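Local coordinates for type VII secretion system protein EssB (PDB 4ANN), which is a membrane component of the staphylococcal Ess type VII secretion system, probably required for secretion of EsxA and EsxB, at residues E138-I148 / F157-L165. Sequence-based numbering, arbitrary orientation.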
ATOM      1  N   GLU A 138      -2.460   4.824  11.597  0.57 11.76           N
ATOM      2  CA  GLU A 138      -1.929   3.549  11.139  0.57 11.71           C
ATOM      3  C   GLU A 138      -1.349   3.644   9.740  0.57 10.37           C
ATOM      4  O   GLU A 138      -0.398   2.928   9.389  0.57 11.98           O
ATOM      5  CB  GLU A 138      -3.050   2.498  11.312  0.57 12.87           C
ATOM      6  CG  GLU A 138      -2.707   1.298  10.468  0.57 13.30           C
ATOM      7  CD  GLU A 138      -2.129  -0.029  10.805  0.57 17.20           C
ATOM      8  OE1 GLU A 138      -0.990  -0.235  11.213  0.57 24.26           O
ATOM      9  OE2 GLU A 138      -2.870  -1.005  10.538  0.57 22.45           O
ATOM     10  N   PHE A 139      -1.827   4.542   8.879  1.00  9.87           N
ATOM     11  CA  PHE A 139      -1.180   4.837   7.605  1.00  9.60           C
ATOM     12  C   PHE A 139       0.239   5.380   7.857  1.00  8.67           C
ATOM     13  O   PHE A 139       1.224   4.971   7.208  1.00  8.57           O
ATOM     14  CB  PHE A 139      -2.016   5.874   6.834  1.00 10.72           C
ATOM     15  CG  PHE A 139      -1.382   6.230   5.486  1.00 11.18           C
ATOM     16  CD1 PHE A 139      -1.546   5.435   4.384  1.00 14.21           C
ATOM     17  CD2 PHE A 139      -0.569   7.356   5.348  1.00 14.88           C
ATOM     18  CE1 PHE A 139      -1.009   5.705   3.139  1.00 16.08           C
ATOM     19  CE2 PHE A 139      -0.016   7.634   4.113  1.00 15.54           C
ATOM     20  CZ  PHE A 139      -0.142   6.814   3.036  1.00 17.68           C
ATOM     21  N   LEU A 140       0.381   6.272   8.815  1.00  8.45           N
ATOM     22  CA  LEU A 140       1.698   6.826   9.140  1.00  8.02           C
ATOM     23  C   LEU A 140       2.624   5.755   9.659  1.00  8.13           C
ATOM     24  O   LEU A 140       3.797   5.736   9.254  1.00  8.01           O
ATOM     25  CB  LEU A 140       1.540   7.977  10.133  1.00  8.50           C
ATOM     26  CG  LEU A 140       2.836   8.644  10.517  1.00  8.87           C
ATOM     27  CD1 LEU A 140       3.576   9.174   9.257  1.00  9.88           C
ATOM     28  CD2 LEU A 140       2.556   9.787  11.503  1.00 11.72           C
ATOM     29  N   THR A 141       2.174   4.882  10.559  1.00  8.20           N
ATOM     30  CA  THR A 141       3.050   3.827  11.052  1.00  8.55           C
ATOM     31  C   THR A 141       3.522   2.948   9.899  1.00  6.86           C
ATOM     32  O   THR A 141       4.689   2.557   9.828  1.00  7.24           O
ATOM     33  CB  THR A 141       2.277   2.985  12.088  1.00  9.91           C
ATOM     34  OG1 THR A 141       2.040   3.813  13.219  1.00 15.89           O
ATOM     35  CG2 THR A 141       3.068   1.782  12.539  1.00 10.53           C
ATOM     36  N   ARG A 142       2.592   2.564   9.025  1.00  7.06           N
ATOM     37  CA  ARG A 142       2.954   1.714   7.877  1.00  6.46           C
ATOM     38  C   ARG A 142       3.928   2.425   6.938  1.00  6.41           C
ATOM     39  O   ARG A 142       4.887   1.810   6.427  1.00  6.65           O
ATOM     40  CB  ARG A 142       1.690   1.247   7.185  1.00  6.64           C
ATOM     41  CG  ARG A 142       0.904   0.252   7.981  1.00  7.55           C
ATOM     42  CD  ARG A 142      -0.490  -0.020   7.400  1.00  9.02           C
ATOM     43  NE  ARG A 142      -1.064  -1.147   8.097  1.00 10.93           N
ATOM     44  CZ  ARG A 142      -0.928  -2.419   7.753  1.00 12.04           C
ATOM     45  NH1 ARG A 142      -0.333  -2.829   6.621  1.00 10.83           N
ATOM     46  NH2 ARG A 142      -1.459  -3.333   8.521  1.00 17.86           N
ATOM     47  N   TYR A 143       3.729   3.716   6.687  1.00  6.24           N
ATOM     48  CA  TYR A 143       4.655   4.479   5.843  1.00  6.13           C
ATOM     49  C   TYR A 143       6.049   4.513   6.462  1.00  5.81           C
ATOM     50  O   TYR A 143       7.056   4.287   5.789  1.00  5.91           O
ATOM     51  CB  TYR A 143       4.028   5.860   5.599  1.00  7.03           C
ATOM     52  CG  TYR A 143       4.587   6.656   4.470  1.00  7.22           C
ATOM     53  CD1 TYR A 143       5.688   6.357   3.681  1.00  8.39           C
ATOM     54  CD2 TYR A 143       3.931   7.827   4.143  1.00 14.16           C
ATOM     55  CE1 TYR A 143       6.116   7.190   2.673  1.00  8.35           C
ATOM     56  CE2 TYR A 143       4.351   8.670   3.125  1.00 15.42           C
ATOM     57  CZ  TYR A 143       5.436   8.320   2.365  1.00 10.51           C
ATOM     58  OH  TYR A 143       5.860   9.166   1.345  1.00 12.89           O
ATOM     59  N   LYS A 144       6.125   4.762   7.770  1.00  6.02           N
ATOM     60  CA  LYS A 144       7.378   4.733   8.469  1.00  6.26           C
ATOM     61  C   LYS A 144       8.078   3.395   8.315  1.00  6.00           C
ATOM     62  O   LYS A 144       9.292   3.320   8.095  1.00  5.99           O
ATOM     63  CB  LYS A 144       7.171   5.052   9.955  1.00  6.67           C
ATOM     64  CG  LYS A 144       6.803   6.485  10.247  1.00  6.93           C
ATOM     65  CD  LYS A 144       6.382   6.727  11.672  1.00  7.49           C
ATOM     66  CE  LYS A 144       6.254   8.186  11.997  1.00  8.20           C
ATOM     67  NZ  LYS A 144       5.812   8.390  13.422  1.00  9.74           N
ATOM     68  N   ALA A 145       7.310   2.316   8.472  1.00  5.81           N
ATOM     69  CA  ALA A 145       7.869   0.987   8.346  1.00  5.99           C
ATOM     70  C   ALA A 145       8.419   0.744   6.938  1.00  5.47           C
ATOM     71  O   ALA A 145       9.496   0.142   6.787  1.00  6.11           O
ATOM     72  CB  ALA A 145       6.868  -0.068   8.738  1.00  5.94           C
ATOM     73  N   LEU A 146       7.732   1.203   5.917  1.00  5.61           N
ATOM     74  CA  LEU A 146       8.249   1.106   4.558  1.00  5.46           C
ATOM     75  C   LEU A 146       9.569   1.856   4.394  1.00  5.61           C
ATOM     76  O   LEU A 146      10.506   1.383   3.757  1.00  6.14           O
ATOM     77  CB  LEU A 146       7.235   1.612   3.516  1.00  6.25           C
ATOM     78  CG  LEU A 146       5.969   0.759   3.342  1.00  6.37           C
ATOM     79  CD1 LEU A 146       5.020   1.458   2.390  1.00  7.85           C
ATOM     80  CD2 LEU A 146       6.256  -0.616   2.835  1.00  6.92           C
ATOM     81  N   VAL A 147       9.661   3.075   4.954  1.00  5.67           N
ATOM     82  CA  VAL A 147      10.894   3.840   4.870  1.00  5.76           C
ATOM     83  C   VAL A 147      12.045   3.063   5.521  1.00  5.86           C
ATOM     84  O   VAL A 147      13.146   2.945   4.986  1.00  6.41           O
ATOM     85  CB  VAL A 147      10.713   5.225   5.498  1.00  6.36           C
ATOM     86  CG1 VAL A 147      12.066   5.931   5.629  1.00  7.39           C
ATOM     87  CG2 VAL A 147       9.721   6.078   4.710  1.00  6.83           C
ATOM     88  N   ILE A 148      11.798   2.545   6.738  1.00  6.01           N
ATOM     89  CA  ILE A 148      12.825   1.802   7.456  1.00  5.83           C
ATOM     90  C   ILE A 148      13.265   0.605   6.656  1.00  5.63           C
ATOM     91  O   ILE A 148      14.461   0.319   6.514  1.00  6.32           O
ATOM     92  CB  ILE A 148      12.292   1.418   8.861  1.00  6.07           C
ATOM     93  CG1 ILE A 148      12.142   2.672   9.718  1.00  7.30           C
ATOM     94  CG2 ILE A 148      13.184   0.365   9.502  1.00  6.94           C
ATOM     95  CD1 ILE A 148      11.400   2.469  11.006  1.00 10.59           C
ATOM     96  N   PHE A 157       8.882  -5.552   7.800  1.00  5.80           N
ATOM     97  CA  PHE A 157       7.749  -4.648   7.865  1.00  5.76           C
ATOM     98  C   PHE A 157       6.756  -5.077   8.929  1.00  5.68           C
ATOM     99  O   PHE A 157       6.289  -4.286   9.730  1.00  6.14           O
ATOM    100  CB  PHE A 157       7.077  -4.588   6.487  1.00  6.02           C
ATOM    101  CG  PHE A 157       5.826  -3.757   6.450  1.00  5.79           C
ATOM    102  CD1 PHE A 157       5.888  -2.398   6.215  1.00  6.72           C
ATOM    103  CD2 PHE A 157       4.591  -4.377   6.610  1.00  6.62           C
ATOM    104  CE1 PHE A 157       4.693  -1.664   6.125  1.00  6.91           C
ATOM    105  CE2 PHE A 157       3.431  -3.628   6.535  1.00  7.07           C
ATOM    106  CZ  PHE A 157       3.480  -2.301   6.280  1.00  7.28           C
ATOM    107  N   ASP A 158       6.383  -6.357   8.891  0.50  6.60           N
ATOM    108  CA  ASP A 158       5.417  -6.870   9.850  0.50  7.27           C
ATOM    109  C   ASP A 158       5.878  -6.629  11.270  0.50  6.99           C
ATOM    110  O   ASP A 158       5.106  -6.183  12.145  0.50  6.13           O
ATOM    111  CB  ASP A 158       5.170  -8.365   9.615  0.50  8.40           C
ATOM    112  CG  ASP A 158       4.395  -8.627   8.337  0.50 10.17           C
ATOM    113  OD1 ASP A 158       3.849  -7.731   7.699  0.50 11.31           O
ATOM    114  OD2 ASP A 158       4.375  -9.817   7.920  0.50 14.82           O
ATOM    115  N   ALA A 159       7.146  -6.952  11.560  1.00  7.13           N
ATOM    116  CA  ALA A 159       7.643  -6.772  12.922  1.00  7.45           C
ATOM    117  C   ALA A 159       7.545  -5.337  13.349  1.00  6.72           C
ATOM    118  O   ALA A 159       7.202  -4.998  14.485  1.00  8.24           O
ATOM    119  CB  ALA A 159       9.088  -7.238  13.059  1.00  8.78           C
ATOM    120  N   LEU A 160       7.849  -4.394  12.438  1.00  6.92           N
ATOM    121  CA  LEU A 160       7.782  -2.979  12.758  1.00  6.52           C
ATOM    122  C   LEU A 160       6.357  -2.521  13.011  1.00  6.49           C
ATOM    123  O   LEU A 160       6.113  -1.772  13.969  1.00  8.51           O
ATOM    124  CB  LEU A 160       8.432  -2.155  11.652  1.00  6.51           C
ATOM    125  CG  LEU A 160       9.928  -2.375  11.461  1.00  7.23           C
ATOM    126  CD1 LEU A 160      10.357  -1.806  10.098  1.00  8.55           C
ATOM    127  CD2 LEU A 160      10.727  -1.794  12.617  1.00  9.40           C
ATOM    128  N   VAL A 161       5.421  -2.958  12.206  0.67  6.36           N
ATOM    129  CA  VAL A 161       4.024  -2.548  12.331  0.67  7.05           C
ATOM    130  C   VAL A 161       3.383  -3.142  13.595  0.67  7.43           C
ATOM    131  O   VAL A 161       2.505  -2.480  14.180  0.67  9.32           O
ATOM    132  CB  VAL A 161       3.254  -2.855  11.032  0.67  8.96           C
ATOM    133  CG1 VAL A 161       1.774  -2.733  11.230  0.67 12.74           C
ATOM    134  CG2 VAL A 161       3.773  -1.958   9.912  0.67  9.76           C
ATOM    135  N   GLU A 162       3.788  -4.343  13.982  0.50  7.84           N
ATOM    136  CA  GLU A 162       3.281  -5.126  15.102  0.50  8.81           C
ATOM    137  C   GLU A 162       3.953  -4.807  16.433  0.50  8.57           C
ATOM    138  O   GLU A 162       3.441  -5.267  17.449  0.50 10.10           O
ATOM    139  CB  GLU A 162       3.418  -6.635  14.770  0.50 10.61           C
ATOM    140  CG  GLU A 162       2.534  -6.996  13.571  0.50 15.09           C
ATOM    141  CD  GLU A 162       2.786  -8.315  12.917  0.50 19.40           C
ATOM    142  OE1 GLU A 162       3.556  -9.163  13.415  0.50 24.16           O
ATOM    143  OE2 GLU A 162       2.251  -8.589  11.810  0.50 25.49           O
ATOM    144  N   GLY A 163       5.035  -4.095  16.457  1.00  8.70           N
ATOM    145  CA  GLY A 163       5.789  -3.876  17.663  1.00 10.56           C
ATOM    146  C   GLY A 163       5.395  -2.604  18.373  1.00  8.66           C
ATOM    147  O   GLY A 163       4.495  -1.840  17.953  1.00  8.74           O
ATOM    148  N   ASN A 164       6.053  -2.351  19.485  1.00  8.52           N
ATOM    149  CA  ASN A 164       5.980  -1.070  20.203  1.00  8.56           C
ATOM    150  C   ASN A 164       7.007  -0.212  19.527  1.00  7.77           C
ATOM    151  O   ASN A 164       8.209  -0.296  19.818  1.00  8.89           O
ATOM    152  CB  ASN A 164       6.252  -1.357  21.689  1.00  9.16           C
ATOM    153  CG  ASN A 164       6.127  -0.138  22.553  1.00  9.19           C
ATOM    154  OD1 ASN A 164       5.791  -0.255  23.806  1.00 11.79           O
ATOM    155  ND2 ASN A 164       6.397   1.008  22.041  1.00  8.45           N
ATOM    156  N   LEU A 165       6.587   0.624  18.615  1.00  8.36           N
ATOM    157  CA  LEU A 165       7.523   1.263  17.668  1.00  8.95           C
ATOM    158  C   LEU A 165       8.532   2.134  18.367  1.00  8.41           C
ATOM    159  O   LEU A 165       9.723   2.107  17.997  1.00  9.69           O
ATOM    160  CB  LEU A 165       6.757   2.033  16.588  1.00 11.47           C
ATOM    161  CG  LEU A 165       7.577   2.489  15.410  1.00 12.91           C
ATOM    162  CD1 LEU A 165       8.143   1.299  14.621  1.00 16.30           C
ATOM    163  CD2 LEU A 165       6.732   3.413  14.526  1.00 18.65           C
TER
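The Arg142 side chain crosses that of Phe157 at about a right angle, its chain extended from CG to NE. Its CB is 4.1 Å from Phe157 CZ. CG meets the same ring atom and also faces Val161 CG2. Beyond it, in one of the two Glu138 conformers, NE bonds to Glu138 OE2 at 3.0 Å, nearly straight. That bond is part of a salt bridge one helical turn back, and it meets the carboxylate from above its plane. NH1 comes to 3.8 Å from Phe157 CE2 and is hydrogen-bonded to Leu105 O. Val161 CG1 lies over one face of the guanidinium, offset toward its rim. The planes of guanidinium and ring are 59° apart.

Phe157 has CG anti to its backbone N (chi1 176°). This sends the ring in toward helix 136-151, where CD1 touches Ala145 CB at 3.6 Å and CE1 touches Leu146 CD2. Val161 CG2 lies over one ring face. Further along, Leu160 CD1 packs on Ile148 CG2 at 3.6 Å.

No hydrogen bond links the two segments. The arrangement is a largely apolar, roughly antiparallel (142°) helix-helix packing. It joins consecutive helices in the cytoplasmic, YukC-family part of EssB.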